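Superkiller protein 7 (Saccharomyces cerevisiae, PDB 4ZKE) binds GTP through a G domain related to those of translational GTPases, and probably links the Ski complex to the RNA exosome in cytoplasmic mRNA decay. Local coordinates at residues H173-L178 against Q214-S219; I317-E322 against K378-I383; V437-I442 against V458-I463. All coordinates share one frame; numbering follows the deposited sequence.

Contact 1 (H173-L178 against Q214-S219); sequences HLIILL and QFIPCS. With GTP (guanosine-5'-triphosphate), chain C.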
loop_
_atom_site.group_PDB
_atom_site.type_symbol
_atom_site.label_atom_id
_atom_site.label_comp_id
_atom_site.label_asym_id
_atom_site.label_seq_id
_atom_site.Cartn_x
_atom_site.Cartn_y
_atom_site.Cartn_z
ATOM N N HIS A 173 2.399 6.707 -12.436
ATOM C CA HIS A 173 1.507 5.972 -13.318
ATOM C C HIS A 173 0.152 5.815 -12.650
ATOM O O HIS A 173 0.006 5.046 -11.698
ATOM C CB HIS A 173 2.088 4.606 -13.667
ATOM C CG HIS A 173 3.331 4.676 -14.495
ATOM N ND1 HIS A 173 3.305 4.848 -15.862
ATOM C CD2 HIS A 173 4.639 4.597 -14.150
ATOM C CE1 HIS A 173 4.542 4.872 -16.325
ATOM N NE2 HIS A 173 5.371 4.721 -15.306
ATOM N N LEU A 174 -0.829 6.552 -13.160
ATOM C CA LEU A 174 -2.187 6.527 -12.633
ATOM C C LEU A 174 -3.167 6.043 -13.691
ATOM O O LEU A 174 -3.298 6.651 -14.750
ATOM C CB LEU A 174 -2.590 7.919 -12.141
ATOM C CG LEU A 174 -4.057 8.120 -11.754
ATOM C CD1 LEU A 174 -4.434 7.206 -10.602
ATOM C CD2 LEU A 174 -4.319 9.576 -11.395
ATOM N N ILE A 175 -3.854 4.944 -13.405
ATOM C CA ILE A 175 -4.947 4.485 -14.253
ATOM C C ILE A 175 -6.254 4.813 -13.552
ATOM O O ILE A 175 -6.479 4.384 -12.424
ATOM C CB ILE A 175 -4.867 2.966 -14.547
ATOM C CG1 ILE A 175 -3.646 2.657 -15.416
ATOM C CG2 ILE A 175 -6.134 2.486 -15.248
ATOM C CD1 ILE A 175 -3.382 1.172 -15.617
ATOM N N ILE A 176 -7.106 5.587 -14.216
ATOM C CA ILE A 176 -8.429 5.881 -13.687
ATOM C C ILE A 176 -9.448 4.970 -14.351
ATOM O O ILE A 176 -9.703 5.082 -15.553
ATOM C CB ILE A 176 -8.835 7.352 -13.908
ATOM C CG1 ILE A 176 -7.786 8.291 -13.309
ATOM C CG2 ILE A 176 -10.203 7.624 -13.290
ATOM C CD1 ILE A 176 -6.745 8.761 -14.304
ATOM N N LEU A 177 -10.025 4.067 -13.563
ATOM C CA LEU A 177 -11.040 3.152 -14.065
ATOM C C LEU A 177 -12.424 3.751 -13.873
ATOM O O LEU A 177 -12.906 3.902 -12.751
ATOM C CB LEU A 177 -10.946 1.792 -13.369
ATOM C CG LEU A 177 -9.710 0.948 -13.693
ATOM C CD1 LEU A 177 -9.767 -0.388 -12.960
ATOM C CD2 LEU A 177 -9.563 0.725 -15.192
ATOM N N LEU A 178 -13.040 4.113 -14.992
ATOM C CA LEU A 178 -14.405 4.607 -15.012
ATOM C C LEU A 178 -15.355 3.412 -14.944
ATOM O O LEU A 178 -15.772 2.872 -15.969
ATOM C CB LEU A 178 -14.635 5.445 -16.270
ATOM C CG LEU A 178 -13.710 6.660 -16.425
ATOM C CD1 LEU A 178 -14.070 7.450 -17.671
ATOM C CD2 LEU A 178 -13.741 7.562 -15.199
ATOM N N GLN A 214 -4.028 7.841 -17.553
ATOM C CA GLN A 214 -4.949 7.490 -18.629
ATOM C C GLN A 214 -6.282 7.003 -18.063
ATOM O O GLN A 214 -6.339 6.489 -16.946
ATOM C CB GLN A 214 -4.342 6.411 -19.524
ATOM C CG GLN A 214 -4.106 5.092 -18.812
ATOM C CD GLN A 214 -3.678 3.986 -19.753
ATOM O OE1 GLN A 214 -2.676 3.311 -19.520
ATOM N NE2 GLN A 214 -4.444 3.787 -20.816
ATOM N N PHE A 215 -7.344 7.156 -18.847
ATOM C CA PHE A 215 -8.673 6.720 -18.444
ATOM C C PHE A 215 -9.052 5.435 -19.162
ATOM O O PHE A 215 -8.702 5.242 -20.325
ATOM C CB PHE A 215 -9.711 7.803 -18.742
ATOM C CG PHE A 215 -9.531 9.053 -17.935
ATOM C CD1 PHE A 215 -8.615 10.017 -18.319
ATOM C CD2 PHE A 215 -10.288 9.269 -16.795
ATOM C CE1 PHE A 215 -8.449 11.173 -17.579
ATOM C CE2 PHE A 215 -10.129 10.423 -16.050
ATOM C CZ PHE A 215 -9.209 11.376 -16.442
ATOM N N ILE A 216 -9.766 4.561 -18.457
ATOM C CA ILE A 216 -10.277 3.325 -19.041
ATOM C C ILE A 216 -11.681 3.049 -18.513
ATOM O O ILE A 216 -11.860 2.836 -17.317
ATOM C CB ILE A 216 -9.375 2.113 -18.721
ATOM C CG1 ILE A 216 -7.958 2.341 -19.254
ATOM C CG2 ILE A 216 -9.969 0.828 -19.312
ATOM C CD1 ILE A 216 -6.965 1.266 -18.847
ATOM N N PRO A 217 -12.688 3.052 -19.402
ATOM C CA PRO A 217 -14.031 2.668 -18.960
ATOM C C PRO A 217 -14.141 1.160 -18.797
ATOM O O PRO A 217 -13.494 0.420 -19.536
ATOM C CB PRO A 217 -14.923 3.166 -20.091
ATOM C CG PRO A 217 -14.064 3.033 -21.300
ATOM C CD PRO A 217 -12.660 3.359 -20.845
ATOM N N CYS A 218 -14.949 0.709 -17.844
ATOM C CA CYS A 218 -15.084 -0.719 -17.608
ATOM C C CYS A 218 -16.269 -1.064 -16.722
ATOM O O CYS A 218 -16.928 -0.188 -16.162
ATOM C CB CYS A 218 -13.809 -1.268 -16.967
ATOM S SG CYS A 218 -13.457 -0.555 -15.344
ATOM N N SER A 219 -16.526 -2.364 -16.621
ATOM C CA SER A 219 -17.463 -2.917 -15.654
ATOM C C SER A 219 -16.794 -4.088 -14.944
ATOM O O SER A 219 -16.579 -5.143 -15.541
ATOM C CB SER A 219 -18.754 -3.373 -16.333
ATOM O OG SER A 219 -19.657 -3.918 -15.388
HETATM P PG GTP C . -15.312 -0.898 -0.424
HETATM O O1G GTP C . -14.630 -2.203 -0.095
HETATM O O2G GTP C . -16.233 -0.532 0.715
HETATM O O3G GTP C . -14.304 0.209 -0.624
HETATM O O3B GTP C . -16.199 -1.074 -1.756
HETATM P PB GTP C . -15.510 -1.492 -3.147
HETATM O O1B GTP C . -14.545 -2.629 -2.899
HETATM O O2B GTP C . -14.804 -0.324 -3.791
HETATM O O3A GTP C . -16.716 -1.994 -4.093
HETATM P PA GTP C . -17.444 -3.431 -3.985
HETATM O O1A GTP C . -16.638 -4.447 -4.749
HETATM O O2A GTP C . -17.682 -3.867 -2.558
HETATM O "O5'" GTP C . -18.848 -3.196 -4.737
HETATM C "C5'" GTP C . -19.836 -2.316 -4.244
HETATM C "C4'" GTP C . -21.176 -2.706 -4.859
HETATM O "O4'" GTP C . -21.165 -2.331 -6.221
HETATM C "C3'" GTP C . -21.433 -4.200 -4.803
HETATM O "O3'" GTP C . -22.752 -4.440 -4.373
HETATM C "C2'" GTP C . -21.265 -4.687 -6.225
HETATM O "O2'" GTP C . -22.191 -5.702 -6.533
HETATM C "C1'" GTP C . -21.481 -3.430 -7.055
HETATM N N9 GTP C . -20.612 -3.389 -8.240
HETATM C C8 GTP C . -19.243 -3.449 -8.279
HETATM N N7 GTP C . -18.852 -3.362 -9.572
HETATM C C5 GTP C . -19.949 -3.231 -10.352
HETATM C C6 GTP C . -20.128 -3.101 -11.728
HETATM O O6 GTP C . -19.166 -3.087 -12.497
HETATM N N1 GTP C . -21.405 -2.993 -12.231
HETATM C C2 GTP C . -22.491 -3.007 -11.382
HETATM N N2 GTP C . -23.722 -2.899 -11.868
HETATM N N3 GTP C . -22.307 -3.135 -10.025
HETATM C C4 GTP C . -21.060 -3.248 -9.521
#
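With CG1 anti to its carbonyl carbon (chi1 -56°) and the next torsion held at 95°, off any staggered position, Ile176 lays CD1 over the ring of Phe215, whose own chi1 of -66° carries the phenyl group the same way from the adjacent strand. The methyl stands above the ring centre, with CD1 4.2 Å from the centroid of the Phe215 ring and close to its normal, which makes a CH-pi contact. Farther back the two side chains run alongside each other, Ile176 CB meeting Phe215 CD2 at 3.8 Å. Leu178 reaches the ring differently, its CD2 coming to the edge 4.2 Å from Phe215 CD2. Helix 188-204 packs on this side of the sheet, touching Phe215 through Gln195 and Leu198.

On the other side, Ile216 lies between two partners: its CD1 is 3.9 Å from Ile175 CG2, and its CB 3.8 Å from Leu177 CD2. Cys218 SG joins the row against Leu177 CB. Helix 256-267 packs here through Phe256 and Leu263, and its Gln259 binds the amide oxygen of Gln214.

The backbones run parallel and share five hydrogen bonds. Ile176 gives its N-H to Gln214 O and receives that of Ile216 on its own oxygen, and the pattern continues with Leu178 N to Ile216 O. The last bond, Cys218 N to Leu178 O at 3.0 Å, fixes the chain just before Ser219, whose OG lies 3.0 Å from O6 of GTP. Asp182 and Leu221 also bind the nucleotide. The arrangement is that of a parallel beta-alpha-beta unit in a P-loop GTPase, with the loop after its last strand serving the guanine base, consistent with the G5 motif.

Contact 2 (I317-E322 against K378-I383); sequences IHTQYE and KGDIII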
loop_
_atom_site.group_PDB
_atom_site.type_symbol
_atom_site.label_atom_id
_atom_site.label_comp_id
_atom_site.label_asym_id
_atom_site.label_seq_id
_atom_site.Cartn_x
_atom_site.Cartn_y
_atom_site.Cartn_z
ATOM N N ILE A 317 15.178 -6.766 15.929
ATOM C CA ILE A 317 13.800 -6.294 15.863
ATOM C C ILE A 317 13.663 -5.058 16.739
ATOM O O ILE A 317 13.859 -5.126 17.951
ATOM C CB ILE A 317 12.792 -7.369 16.322
ATOM C CG1 ILE A 317 12.914 -8.616 15.444
ATOM C CG2 ILE A 317 11.365 -6.818 16.269
ATOM C CD1 ILE A 317 12.070 -9.792 15.905
ATOM N N HIS A 318 13.320 -3.934 16.120
ATOM C CA HIS A 318 13.170 -2.676 16.842
ATOM C C HIS A 318 11.702 -2.292 16.967
ATOM O O HIS A 318 11.015 -2.086 15.966
ATOM C CB HIS A 318 13.953 -1.567 16.142
ATOM C CG HIS A 318 15.436 -1.742 16.225
ATOM N ND1 HIS A 318 16.196 -1.186 17.231
ATOM C CD2 HIS A 318 16.298 -2.431 15.439
ATOM C CE1 HIS A 318 17.464 -1.516 17.056
ATOM N NE2 HIS A 318 17.552 -2.270 15.975
ATOM N N THR A 319 11.228 -2.207 18.204
ATOM C CA THR A 319 9.830 -1.904 18.465
ATOM C C THR A 319 9.564 -0.407 18.479
ATOM O O THR A 319 10.486 0.405 18.550
ATOM C CB THR A 319 9.366 -2.481 19.811
ATOM O OG1 THR A 319 9.975 -1.747 20.880
ATOM C CG2 THR A 319 9.730 -3.954 19.925
ATOM N N GLN A 320 8.284 -0.056 18.426
ATOM C CA GLN A 320 7.870 1.334 18.497
ATOM C C GLN A 320 7.885 1.791 19.950
ATOM O O GLN A 320 8.044 2.978 20.235
ATOM C CB GLN A 320 6.486 1.516 17.872
ATOM C CG GLN A 320 6.463 2.583 16.798
ATOM C CD GLN A 320 7.463 2.312 15.688
ATOM O OE1 GLN A 320 7.228 1.494 14.798
ATOM N NE2 GLN A 320 8.594 3.002 15.744
ATOM N N TYR A 321 7.710 0.840 20.864
ATOM C CA TYR A 321 8.023 1.066 22.269
ATOM C C TYR A 321 9.484 1.501 22.350
ATOM O O TYR A 321 10.386 0.733 22.017
ATOM C CB TYR A 321 7.781 -0.191 23.105
ATOM C CG TYR A 321 6.744 -0.014 24.194
ATOM C CD1 TYR A 321 7.082 0.548 25.419
ATOM C CD2 TYR A 321 5.428 -0.414 23.998
ATOM C CE1 TYR A 321 6.137 0.710 26.419
ATOM C CE2 TYR A 321 4.475 -0.258 24.992
ATOM C CZ TYR A 321 4.837 0.305 26.202
ATOM O OH TYR A 321 3.901 0.471 27.204
ATOM N N GLU A 322 9.699 2.731 22.809
ATOM C CA GLU A 322 10.934 3.479 22.557
ATOM C C GLU A 322 12.244 2.696 22.688
ATOM O O GLU A 322 13.121 2.810 21.830
ATOM C CB GLU A 322 10.991 4.691 23.492
ATOM C CG GLU A 322 12.252 5.533 23.335
ATOM C CD GLU A 322 12.019 7.003 23.640
ATOM O OE1 GLU A 322 11.051 7.321 24.364
ATOM O OE2 GLU A 322 12.805 7.841 23.149
ATOM N N LYS A 378 2.690 -4.240 14.585
ATOM C CA LYS A 378 2.746 -3.869 13.173
ATOM C C LYS A 378 3.464 -2.543 13.028
ATOM O O LYS A 378 3.275 -1.641 13.842
ATOM C CB LYS A 378 1.352 -3.750 12.558
ATOM C CG LYS A 378 0.366 -4.835 12.941
ATOM C CD LYS A 378 -0.785 -4.940 11.934
ATOM C CE LYS A 378 -1.379 -3.587 11.549
ATOM N NZ LYS A 378 -2.340 -3.713 10.413
ATOM N N GLY A 379 4.274 -2.424 11.984
ATOM C CA GLY A 379 4.985 -1.191 11.714
ATOM C C GLY A 379 6.389 -1.198 12.285
ATOM O O GLY A 379 7.198 -0.324 11.971
ATOM N N ASP A 380 6.682 -2.178 13.134
ATOM C CA ASP A 380 8.033 -2.343 13.650
ATOM C C ASP A 380 8.924 -2.813 12.516
ATOM O O ASP A 380 8.438 -3.413 11.556
ATOM C CB ASP A 380 8.069 -3.337 14.813
ATOM C CG ASP A 380 7.367 -2.813 16.055
ATOM O OD1 ASP A 380 7.061 -1.603 16.109
ATOM O OD2 ASP A 380 7.133 -3.611 16.987
ATOM N N ILE A 381 10.220 -2.539 12.621
ATOM C CA ILE A 381 11.147 -2.894 11.558
ATOM C C ILE A 381 12.101 -3.989 12.001
ATOM O O ILE A 381 12.347 -4.182 13.194
ATOM C CB ILE A 381 11.969 -1.676 11.079
ATOM C CG1 ILE A 381 12.771 -1.070 12.230
ATOM C CG2 ILE A 381 11.053 -0.624 10.469
ATOM C CD1 ILE A 381 13.963 -0.273 11.761
ATOM N N ILE A 382 12.634 -4.700 11.016
ATOM C CA ILE A 382 13.628 -5.728 11.258
ATOM C C ILE A 382 14.823 -5.471 10.343
ATOM O O ILE A 382 14.659 -5.182 9.156
ATOM C CB ILE A 382 13.040 -7.144 11.033
ATOM C CG1 ILE A 382 14.087 -8.218 11.333
ATOM C CG2 ILE A 382 12.493 -7.296 9.612
ATOM C CD1 ILE A 382 13.508 -9.613 11.432
ATOM N N ILE A 383 16.021 -5.540 10.915
ATOM C CA ILE A 383 17.257 -5.339 10.166
ATOM C C ILE A 383 18.267 -6.422 10.522
ATOM O O ILE A 383 18.069 -7.172 11.477
ATOM C CB ILE A 383 17.877 -3.952 10.450
ATOM C CG1 ILE A 383 18.163 -3.788 11.946
ATOM C CG2 ILE A 383 16.944 -2.851 9.954
ATOM C CD1 ILE A 383 18.945 -2.541 12.295
#
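The imidazole of His318 lies obliquely against the end of Ile383, its NE2 3.9 Å from Ile383 CD1. Ile383 reaches it because its CG1 sits between the backbone N and the carbonyl carbon (chi1 58°), and the ring is steadied by a hydrogen bond from NE2 to Glu316. The pairing belongs to the six-stranded antiparallel barrel of domain II, a beta-barrel as in translational GTPases, where strand 314-318 runs beside strand 381-384.

The same face of the barrel wall carries Ile381, whose CG1 is 4.1 Å from His318 CB. Leu401 and Ile472, from outside the barrel, pack against this patch. On the reverse face Ile317 and Ile382, a non-hydrogen-bonded pair, cross at an angle, with CG1 of Ile317 4.2 Å from CD1 of Ile382.

Backbone pairing is brief. His318 N donates to Ile381 O at 3.1 Å in a nearly straight bond, while the return bond from Ile381 N to His318 O is weak. Past His318 the strand pairing gives way to loop, but the chains stay close, and Asp380 packs against the turn: its CB rests 3.4 Å from His318 O, and its carboxylate lies alongside Thr319, with OD2 held by the backbone N of Arg377. Gly379, just before, has phi 95°, where a side chain would collide with the carbonyl oxygen of Lys378.

Thr319 faces away from Asp380 with its hydroxyl, and chi1 of 71° lets OG1 donate to Tyr321 O at 2.8 Å, in the carbonyl plane and on a lone pair.

Contact 3 (V437-I442 against V458-I463); sequences VKLVKI and VEVEII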
loop_
_atom_site.group_PDB
_atom_site.type_symbol
_atom_site.label_atom_id
_atom_site.label_comp_id
_atom_site.label_asym_id
_atom_site.label_seq_id
_atom_site.Cartn_x
_atom_site.Cartn_y
_atom_site.Cartn_z
ATOM N N VAL A 437 0.890 14.095 16.456
ATOM C CA VAL A 437 2.052 14.938 16.703
ATOM C C VAL A 437 1.638 16.387 16.914
ATOM O O VAL A 437 0.552 16.800 16.508
ATOM C CB VAL A 437 3.063 14.879 15.536
ATOM C CG1 VAL A 437 3.564 13.460 15.340
ATOM C CG2 VAL A 437 2.441 15.420 14.251
ATOM N N LYS A 438 2.523 17.151 17.544
ATOM C CA LYS A 438 2.310 18.575 17.759
ATOM C C LYS A 438 3.291 19.366 16.903
ATOM O O LYS A 438 4.493 19.097 16.906
ATOM C CB LYS A 438 2.483 18.924 19.240
ATOM C CG LYS A 438 2.208 20.376 19.589
ATOM C CD LYS A 438 2.473 20.636 21.062
ATOM C CE LYS A 438 2.107 22.055 21.457
ATOM N NZ LYS A 438 2.265 22.274 22.923
ATOM N N LEU A 439 2.772 20.330 16.152
ATOM C CA LEU A 439 3.614 21.213 15.356
ATOM C C LEU A 439 4.316 22.208 16.277
ATOM O O LEU A 439 3.673 23.099 16.831
ATOM C CB LEU A 439 2.777 21.942 14.306
ATOM C CG LEU A 439 3.507 22.967 13.435
ATOM C CD1 LEU A 439 4.633 22.317 12.667
ATOM C CD2 LEU A 439 2.535 23.639 12.478
ATOM N N VAL A 440 5.629 22.053 16.435
ATOM C CA VAL A 440 6.379 22.807 17.440
ATOM C C VAL A 440 7.353 23.838 16.863
ATOM O O VAL A 440 7.840 24.699 17.595
ATOM C CB VAL A 440 7.184 21.862 18.363
ATOM C CG1 VAL A 440 6.247 21.019 19.211
ATOM C CG2 VAL A 440 8.121 20.977 17.553
ATOM N N LYS A 441 7.651 23.758 15.569
ATOM C CA LYS A 441 8.551 24.736 14.963
ATOM C C LYS A 441 8.482 24.761 13.439
ATOM O O LYS A 441 8.316 23.726 12.793
ATOM C CB LYS A 441 9.994 24.465 15.394
ATOM C CG LYS A 441 10.901 25.687 15.311
ATOM C CD LYS A 441 12.347 25.341 15.641
ATOM C CE LYS A 441 13.168 26.591 15.926
ATOM N NZ LYS A 441 14.627 26.303 16.012
ATOM N N ILE A 442 8.611 25.963 12.883
ATOM C CA ILE A 442 8.739 26.166 11.445
ATOM C C ILE A 442 10.090 26.823 11.174
ATOM O O ILE A 442 10.279 28.008 11.450
ATOM C CB ILE A 442 7.600 27.045 10.880
ATOM C CG1 ILE A 442 6.238 26.434 11.217
ATOM C CG2 ILE A 442 7.749 27.208 9.369
ATOM C CD1 ILE A 442 5.064 27.335 10.904
ATOM N N VAL A 458 10.116 21.700 8.815
ATOM C CA VAL A 458 9.227 21.772 9.970
ATOM C C VAL A 458 9.623 20.735 11.019
ATOM O O VAL A 458 10.220 19.713 10.689
ATOM C CB VAL A 458 7.755 21.559 9.528
ATOM C CG1 VAL A 458 6.842 21.338 10.713
ATOM C CG2 VAL A 458 7.276 22.745 8.713
ATOM N N GLU A 459 9.302 21.016 12.281
ATOM C CA GLU A 459 9.518 20.067 13.370
ATOM C C GLU A 459 8.206 19.707 14.054
ATOM O O GLU A 459 7.438 20.587 14.447
ATOM C CB GLU A 459 10.494 20.630 14.404
ATOM C CG GLU A 459 11.950 20.573 13.985
ATOM C CD GLU A 459 12.879 21.177 15.023
ATOM O OE1 GLU A 459 12.491 21.245 16.209
ATOM O OE2 GLU A 459 13.999 21.586 14.651
ATOM N N VAL A 460 7.960 18.407 14.191
ATOM C CA VAL A 460 6.797 17.907 14.912
ATOM C C VAL A 460 7.268 17.023 16.059
ATOM O O VAL A 460 8.359 16.455 16.000
ATOM C CB VAL A 460 5.846 17.114 13.992
ATOM C CG1 VAL A 460 5.267 18.023 12.919
ATOM C CG2 VAL A 460 6.563 15.927 13.358
ATOM N N GLU A 461 6.449 16.918 17.100
ATOM C CA GLU A 461 6.798 16.126 18.275
ATOM C C GLU A 461 5.741 15.061 18.568
ATOM O O GLU A 461 4.549 15.359 18.644
ATOM C CB GLU A 461 6.973 17.034 19.495
ATOM C CG GLU A 461 7.498 16.313 20.728
ATOM C CD GLU A 461 7.535 17.200 21.956
ATOM O OE1 GLU A 461 7.152 18.385 21.849
ATOM O OE2 GLU A 461 7.947 16.710 23.032
ATOM N N ILE A 462 6.189 13.818 18.727
ATOM C CA ILE A 462 5.303 12.730 19.129
ATOM C C ILE A 462 4.615 13.070 20.448
ATOM O O ILE A 462 5.271 13.425 21.427
ATOM C CB ILE A 462 6.072 11.398 19.291
ATOM C CG1 ILE A 462 6.725 10.982 17.966
ATOM C CG2 ILE A 462 5.149 10.295 19.816
ATOM C CD1 ILE A 462 5.750 10.590 16.870
ATOM N N ILE A 463 3.293 12.947 20.467
ATOM C CA ILE A 463 2.515 13.222 21.665
ATOM C C ILE A 463 2.475 12.002 22.582
ATOM O O ILE A 463 2.618 12.135 23.795
ATOM C CB ILE A 463 1.076 13.651 21.306
ATOM C CG1 ILE A 463 1.107 14.989 20.558
ATOM C CG2 ILE A 463 0.208 13.768 22.563
ATOM C CD1 ILE A 463 -0.226 15.411 19.969
#
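Val437 meets the neighbouring strand along its whole side chain. Its CB sits 3.5 Å from Glu461 O; beyond it the branches divide, CG1 touching Ile462 CD1 at 3.9 Å and CG2 resting 3.8 Å from Val460 CB. This spread follows from chi1 of -60°, which sets CG1 anti to the carbonyl carbon and leaves CG2 between the backbone N and that carbon. Leu426 and Leu428 of the strand on its other flank pack on the same residue. An alanine here, lacking both methyls, would probably leave a gap between Val460 and the tip of Ile462 and let that tip turn more freely. Ile463 adds cover from the end of the pairing, where Ile463 CD1 lies 3.7 Å from Val437 C.

These two strands are neighbours in the antiparallel barrel of domain III, and Val437, Leu439, Val460 and Ile462 line one face of their sheet, with the charged residues on the other. Regular pairing, in which Lys438 and Glu461 exchange two backbone hydrogen bonds, is broken by a classic beta bulge: Val440 and Lys441 both face Glu459. Its carbonyl oxygen takes two donors, Val440 N at 3.1 Å and, more weakly, Lys441 N at 3.4 Å. Psi of -14° at Val440 goes with this extra residue. The amide of Glu459 closes the bulge with a nearly straight bond to Lys441 O.

On the charged face Lys441 and Glu459 extend side by side in the same direction, their CB atoms 4.0 Å apart. The opposite charges do not touch, Lys441 NZ standing 4.9 Å from Glu459 OE2, although their attraction may still favour this alignment. Nearby, Val440 turns CG1 across the stem of Glu461, toward OE1.

Three domains, three sheets: contact 1 joins parallel strands of the GTP-binding domain, whereas contacts 2 and 3 are antiparallel pairings in two successive barrels. They follow one another along the chain without interleaving. Only contact 1 reaches the nucleotide, and even there the side chain of Leu177 is about 13 Å from the magnesium ion. The centre of contact 1 lies about 37 Å from that of contact 2 and about 38 Å from that of contact 3. The barrel contacts are closer, with centres about 22 Å and nearest atoms about 8 Å apart. Phe467 spans that interval, touching Gln320 of contact 2 and Ile462 of contact 3.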